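Local coordinates for protein glycosyl hydrolase, family 38 (Enterococcus faecalis, PDB 5KBP) that probably acts as a metal-dependent alpha-mannosidase, hydrolysing alpha-linked mannose in carbohydrates, as other family 38 glycosyl hydrolases do, at residues 406-411 and 803-808; 426-431 and 481-486. All blocks are in the same frame, centred on the assembly; numbering follows the deposited sequence.

Contact 1. Residues 406-411 and 803-808; sequences FVLFNT and FTAATT
F409 sets CG anti to its carbonyl carbon and beside its backbone N (chi1 -65°), and T804 sets CG2 anti to its own backbone N, beside its carbonyl carbon. Ring and methyl meet across the strands, F409 CD1 lying 4.0 Å from T804 CG2. The two side chains cross obliquely, and T804 O lies near the plane of the F409 ring, at its edge. Strands 406-410 and 804-807 run antiparallel, their axes 164° apart. V407 N donates to A806 O over 2.6 Å in a nearly straight bond, and A806 N returns a bond of 3.0 Å to V407 O. At the next hydrogen-bonded pair, F409 N reaches T804 O at 2.9 Å, while the return bond from T804 N to F409 O is weak at 3.4 Å. There the F803 ring comes in edge-on, with CD1 3.1 Å from F409 O. V407, F409, T804 and A806 share a face turned to helix 362-393, where F409 packs on L390 and both T804 and A806 on T387. F406, L408 and A805 occupy the opposite face: F406 and L408 both rest on L494 of strand 483-499, and F406 also on V422 of strand 416-430, consistent with a beta sandwich. F406, L408 and N410 make their backbone bonds with strand 503-511, leaving V407 and F409 to bind 804-807; strand 404-410 is therefore hydrogen-bonded along both edges. The chemistry is that of a short strand, far away in sequence, added to the sheet by its main chain: four bonds, one of them weak, join the strands at V407/A806 and F409/T804, and the apolar side-chain contacts are few, such as L408 CD2 to A805 CB at 3.9 Å and F406 CB to T807 CG2.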
loop_
_atom_site.group_PDB
_atom_site.type_symbol
_atom_site.label_atom_id
_atom_site.label_comp_id
_atom_site.label_asym_id
_atom_site.label_seq_id
_atom_site.Cartn_x
_atom_site.Cartn_y
_atom_site.Cartn_z
ATOM N N PHE A 406 33.006 11.423 13.316
ATOM C CA PHE A 406 31.710 10.760 13.343
ATOM C C PHE A 406 31.283 10.588 14.793
ATOM O O PHE A 406 32.112 10.585 15.706
ATOM C CB PHE A 406 31.742 9.409 12.613
ATOM C CG PHE A 406 32.740 8.434 13.173
ATOM C CD1 PHE A 406 34.060 8.452 12.748
ATOM C CD2 PHE A 406 32.358 7.494 14.117
ATOM C CE1 PHE A 406 34.981 7.555 13.260
ATOM C CE2 PHE A 406 33.276 6.594 14.632
ATOM C CZ PHE A 406 34.587 6.625 14.202
ATOM N N VAL A 407 29.974 10.441 14.997
ATOM C CA VAL A 407 29.373 10.431 16.327
ATOM C C VAL A 407 28.589 9.141 16.521
ATOM O O VAL A 407 27.865 8.701 15.621
ATOM C CB VAL A 407 28.460 11.658 16.540
ATOM C CG1 VAL A 407 27.919 11.683 17.960
ATOM C CG2 VAL A 407 29.211 12.944 16.228
ATOM N N LEU A 408 28.728 8.542 17.704
ATOM C CA LEU A 408 28.008 7.333 18.085
ATOM C C LEU A 408 26.990 7.678 19.164
ATOM O O LEU A 408 27.357 8.219 20.212
ATOM C CB LEU A 408 28.970 6.256 18.586
ATOM C CG LEU A 408 29.615 5.358 17.529
ATOM C CD1 LEU A 408 30.714 4.505 18.146
ATOM C CD2 LEU A 408 28.558 4.482 16.877
ATOM N N PHE A 409 25.724 7.357 18.914
ATOM C CA PHE A 409 24.643 7.610 19.856
ATOM C C PHE A 409 24.162 6.303 20.468
ATOM O O PHE A 409 23.980 5.305 19.763
ATOM C CB PHE A 409 23.458 8.303 19.178
ATOM C CG PHE A 409 23.761 9.678 18.667
ATOM C CD1 PHE A 409 24.289 9.859 17.400
ATOM C CD2 PHE A 409 23.494 10.794 19.443
ATOM C CE1 PHE A 409 24.560 11.124 16.922
ATOM C CE2 PHE A 409 23.764 12.062 18.971
ATOM C CZ PHE A 409 24.297 12.228 17.708
ATOM N N ASN A 410 23.956 6.314 21.781
ATOM C CA ASN A 410 23.242 5.246 22.475
ATOM C C ASN A 410 21.846 5.786 22.755
ATOM O O ASN A 410 21.659 6.621 23.640
ATOM C CB ASN A 410 23.959 4.830 23.755
ATOM C CG ASN A 410 23.274 3.664 24.464
ATOM O OD1 ASN A 410 22.246 3.157 24.012
ATOM N ND2 ASN A 410 23.859 3.223 25.574
ATOM N N THR A 411 20.866 5.327 21.978
ATOM C CA THR A 411 19.487 5.786 22.101
ATOM C C THR A 411 18.643 4.860 22.972
ATOM O O THR A 411 17.421 4.799 22.809
ATOM C CB THR A 411 18.856 5.938 20.718
ATOM O OG1 THR A 411 18.972 4.702 20.000
ATOM C CG2 THR A 411 19.561 7.034 19.938
ATOM N N PHE A 803 22.801 0.775 17.341
ATOM C CA PHE A 803 23.513 2.036 17.497
ATOM C C PHE A 803 23.173 2.982 16.351
ATOM O O PHE A 803 22.866 2.559 15.233
ATOM C CB PHE A 803 25.025 1.804 17.543
ATOM C CG PHE A 803 25.573 1.602 18.930
ATOM C CD1 PHE A 803 25.564 2.637 19.849
ATOM C CD2 PHE A 803 26.113 0.383 19.307
ATOM C CE1 PHE A 803 26.069 2.458 21.123
ATOM C CE2 PHE A 803 26.624 0.198 20.581
ATOM C CZ PHE A 803 26.602 1.238 21.489
ATOM N N THR A 804 23.227 4.279 16.639
ATOM C CA THR A 804 23.030 5.320 15.637
ATOM C C THR A 804 24.376 5.992 15.388
ATOM O O THR A 804 24.870 6.741 16.237
ATOM C CB THR A 804 21.981 6.335 16.085
ATOM O OG1 THR A 804 20.695 5.704 16.140
ATOM C CG2 THR A 804 21.926 7.506 15.114
ATOM N N ALA A 805 24.968 5.709 14.232
ATOM C CA ALA A 805 26.236 6.293 13.825
ATOM C C ALA A 805 25.991 7.366 12.775
ATOM O O ALA A 805 25.132 7.210 11.903
ATOM C CB ALA A 805 27.183 5.226 13.271
ATOM N N ALA A 806 26.750 8.455 12.863
ATOM C CA ALA A 806 26.570 9.578 11.958
ATOM C C ALA A 806 27.891 10.304 11.777
ATOM O O ALA A 806 28.605 10.557 12.749
ATOM C CB ALA A 806 25.517 10.553 12.483
ATOM N N THR A 807 28.202 10.640 10.532
ATOM C CA THR A 807 29.367 11.454 10.233
ATOM C C THR A 807 28.972 12.926 10.157
ATOM O O THR A 807 27.810 13.275 9.939
ATOM C CB THR A 807 30.014 11.018 8.918
ATOM O OG1 THR A 807 29.096 11.229 7.837
ATOM C CG2 THR A 807 30.394 9.546 8.974
ATOM N N THR A 808 29.965 13.788 10.349
ATOM C CA THR A 808 29.770 15.229 10.261
ATOM C C THR A 808 31.118 15.864 9.956
ATOM O O THR A 808 32.160 15.208 10.005
ATOM C CB THR A 808 29.163 15.797 11.549
ATOM O OG1 THR A 808 28.936 17.204 11.397
ATOM C CG2 THR A 808 30.095 15.564 12.725
#

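Contact 2. Residues 426-431 and 481-486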
loop_
_atom_site.group_PDB
_atom_site.type_symbol
_atom_site.label_atom_id
_atom_site.label_comp_id
_atom_site.label_asym_id
_atom_site.label_seq_id
_atom_site.Cartn_x
_atom_site.Cartn_y
_atom_site.Cartn_z
ATOM N N ILE A 426 35.435 9.364 3.071
ATOM C CA ILE A 426 36.781 9.924 3.116
ATOM C C ILE A 426 37.081 10.848 1.940
ATOM O O ILE A 426 37.987 11.689 2.047
ATOM C CB ILE A 426 37.844 8.809 3.199
ATOM C CG1 ILE A 426 37.732 7.865 2.000
ATOM C CG2 ILE A 426 37.710 8.041 4.507
ATOM C CD1 ILE A 426 38.799 6.790 1.972
ATOM N N GLU A 427 36.353 10.725 0.832
ATOM C CA GLU A 427 36.547 11.597 -0.318
ATOM C C GLU A 427 35.206 11.824 -0.996
ATOM O O GLU A 427 34.259 11.053 -0.819
ATOM C CB GLU A 427 37.565 11.015 -1.304
ATOM C CG GLU A 427 39.008 11.334 -0.952
ATOM C CD GLU A 427 39.915 10.128 -1.059
ATOM O OE1 GLU A 427 39.458 9.080 -1.560
ATOM O OE2 GLU A 427 41.085 10.227 -0.634
ATOM N N ARG A 428 35.135 12.895 -1.785
ATOM C CA ARG A 428 33.870 13.299 -2.395
ATOM C C ARG A 428 34.157 14.140 -3.626
ATOM O O ARG A 428 34.788 15.198 -3.521
ATOM C CB ARG A 428 33.021 14.074 -1.389
ATOM C CG ARG A 428 31.690 14.565 -1.923
ATOM C CD ARG A 428 30.621 14.435 -0.855
ATOM N NE ARG A 428 29.737 15.594 -0.802
ATOM C CZ ARG A 428 28.725 15.716 0.051
ATOM N NH1 ARG A 428 28.466 14.746 0.918
ATOM N NH2 ARG A 428 27.969 16.805 0.035
ATOM N N LEU A 429 33.696 13.677 -4.787
ATOM C CA LEU A 429 33.856 14.404 -6.043
ATOM C C LEU A 429 32.487 14.824 -6.557
ATOM O O LEU A 429 31.750 13.992 -7.110
ATOM C CB LEU A 429 34.577 13.542 -7.083
ATOM C CG LEU A 429 35.959 12.992 -6.725
ATOM C CD1 LEU A 429 36.560 12.252 -7.913
ATOM C CD2 LEU A 429 36.888 14.102 -6.251
ATOM N N PRO A 430 32.092 16.087 -6.399
ATOM C CA PRO A 430 30.785 16.521 -6.904
ATOM C C PRO A 430 30.714 16.422 -8.420
ATOM O O PRO A 430 31.729 16.404 -9.119
ATOM C CB PRO A 430 30.685 17.976 -6.432
ATOM C CG PRO A 430 31.682 18.097 -5.319
ATOM C CD PRO A 430 32.793 17.162 -5.680
ATOM N N PHE A 431 29.480 16.360 -8.929
ATOM C CA PHE A 431 29.285 16.148 -10.360
ATOM C C PHE A 431 29.771 17.330 -11.189
ATOM O O PHE A 431 30.194 17.143 -12.335
ATOM C CB PHE A 431 27.814 15.861 -10.661
ATOM C CG PHE A 431 27.447 14.408 -10.558
ATOM C CD1 PHE A 431 28.286 13.507 -9.922
ATOM C CD2 PHE A 431 26.269 13.939 -11.116
ATOM C CE1 PHE A 431 27.950 12.169 -9.832
ATOM C CE2 PHE A 431 25.929 12.603 -11.031
ATOM C CZ PHE A 431 26.771 11.717 -10.388
ATOM N N PHE A 481 19.385 23.216 -4.145
ATOM C CA PHE A 481 19.074 22.080 -4.997
ATOM C C PHE A 481 19.838 20.840 -4.528
ATOM O O PHE A 481 20.747 20.910 -3.695
ATOM C CB PHE A 481 19.414 22.416 -6.451
ATOM C CG PHE A 481 18.847 21.452 -7.454
ATOM C CD1 PHE A 481 17.536 21.016 -7.355
ATOM C CD2 PHE A 481 19.622 20.997 -8.508
ATOM C CE1 PHE A 481 17.011 20.135 -8.283
ATOM C CE2 PHE A 481 19.104 20.115 -9.438
ATOM C CZ PHE A 481 17.796 19.685 -9.326
ATOM N N ARG A 482 19.443 19.688 -5.067
ATOM C CA ARG A 482 20.139 18.444 -4.766
ATOM C C ARG A 482 21.597 18.530 -5.205
ATOM O O ARG A 482 21.947 19.258 -6.139
ATOM C CB ARG A 482 19.450 17.268 -5.457
ATOM C CG ARG A 482 19.259 17.454 -6.951
ATOM C CD ARG A 482 18.825 16.160 -7.616
ATOM N NE ARG A 482 18.705 16.299 -9.064
ATOM C CZ ARG A 482 17.549 16.375 -9.717
ATOM N NH1 ARG A 482 16.400 16.319 -9.056
ATOM N NH2 ARG A 482 17.543 16.501 -11.037
ATOM N N GLN A 483 22.455 17.779 -4.517
ATOM C CA GLN A 483 23.901 17.831 -4.732
ATOM C C GLN A 483 24.421 16.432 -5.035
ATOM O O GLN A 483 24.722 15.657 -4.117
ATOM C CB GLN A 483 24.611 18.426 -3.519
ATOM C CG GLN A 483 24.169 19.838 -3.169
ATOM C CD GLN A 483 24.739 20.305 -1.848
ATOM O OE1 GLN A 483 25.196 19.500 -1.039
ATOM N NE2 GLN A 483 24.718 21.614 -1.623
ATOM N N PRO A 484 24.555 16.078 -6.310
ATOM C CA PRO A 484 25.058 14.748 -6.663
ATOM C C PRO A 484 26.578 14.694 -6.668
ATOM O O PRO A 484 27.262 15.683 -6.944
ATOM C CB PRO A 484 24.500 14.535 -8.074
ATOM C CG PRO A 484 24.474 15.916 -8.653
ATOM C CD PRO A 484 24.177 16.860 -7.502
ATOM N N TYR A 485 27.105 13.506 -6.373
ATOM C CA TYR A 485 28.548 13.333 -6.298
ATOM C C TYR A 485 28.903 11.855 -6.381
ATOM O O TYR A 485 28.053 10.978 -6.207
ATOM C CB TYR A 485 29.122 13.938 -5.011
ATOM C CG TYR A 485 28.484 13.423 -3.737
ATOM C CD1 TYR A 485 28.903 12.230 -3.157
ATOM C CD2 TYR A 485 27.473 14.136 -3.107
ATOM C CE1 TYR A 485 28.324 11.759 -1.993
ATOM C CE2 TYR A 485 26.891 13.673 -1.941
ATOM C CZ TYR A 485 27.319 12.485 -1.390
ATOM O OH TYR A 485 26.739 12.026 -0.230
ATOM N N MET A 486 30.178 11.602 -6.662
ATOM C CA MET A 486 30.795 10.296 -6.476
ATOM C C MET A 486 31.655 10.354 -5.221
ATOM O O MET A 486 32.424 11.303 -5.037
ATOM C CB MET A 486 31.646 9.908 -7.685
ATOM C CG MET A 486 30.856 9.636 -8.950
ATOM S SD MET A 486 29.764 8.211 -8.782
ATOM C CE MET A 486 29.338 7.921 -10.496
#
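L429 and M486 form an antiparallel hydrogen-bonded pair, P430 and Y485 the non-hydrogen-bonded pair beside it, and the two strand segments are splayed to 123° between their directions. This is the end of a three-stranded antiparallel sheet in which strand 483-499 runs between 416-430 and 463-475; just before the pairing, I426 and E427 both face K488 in a classic beta bulge. L429 N gives M486 O a nearly straight bond of 2.7 Å, and M486 N answers to L429 O at 2.9 Å. Beyond the non-hydrogen-bonded P430, F431 N donates to P484 O at 3.1 Å. On the side of Y485, R428 lays its chain across the tyrosine ring. CD sits over the ring centre, 3.5 Å from the centroid, in a CH-pi contact, and the guanidinium lies flat on the same ring, its plane only 9° from the ring's. With CZ 3.9 Å from the centroid this is a stacked cation-pi pair. Y485 places CG between its backbone N and carbonyl carbon (chi1 55°), where R428 CD lies 3.7 Å from Y485 CG. D475 of strand 463-475 holds both partners, by a salt bridge to R428 NH2 and a weak hydrogen bond from Y485 OH, which probably helps keep the charged group parallel to the ring. L429 and M486 point to the other face, against helix 436-445, where L429 packs on L439 and L443 and M486 on Y440. F431 also packs on W760 of the second subunit, bringing this end of the sheet to the dimer contact. Within the pair of segments, F431 takes P484 on one ring face: P484 CB lies 3.8 Å from the ring centroid, offset toward the rim, and M486 CG stands 4.0 Å from F431 CE1.

Contacts 1 and 2 lie about 22 Å apart between centres and about 8 Å between nearest atoms. Strands 404-410 and 416-430 are consecutive in the chain but belong to different sheets, and strand 483-499 bridges the two contacts: its start pairs in contact 2, while L494 packs beneath contact 1. Contact 2 is nested within the long loop that contact 1 closes. Contact 2 is the more peripheral, about 40 Å from the chain's centre against 25 Å, and the second subunit reaches only this one. Both lie away from F253 and Y256, which bind calcium in this protein though not in this chain; a sulfate, probably from crystallisation, lies about 6 Å from the R428 side chain.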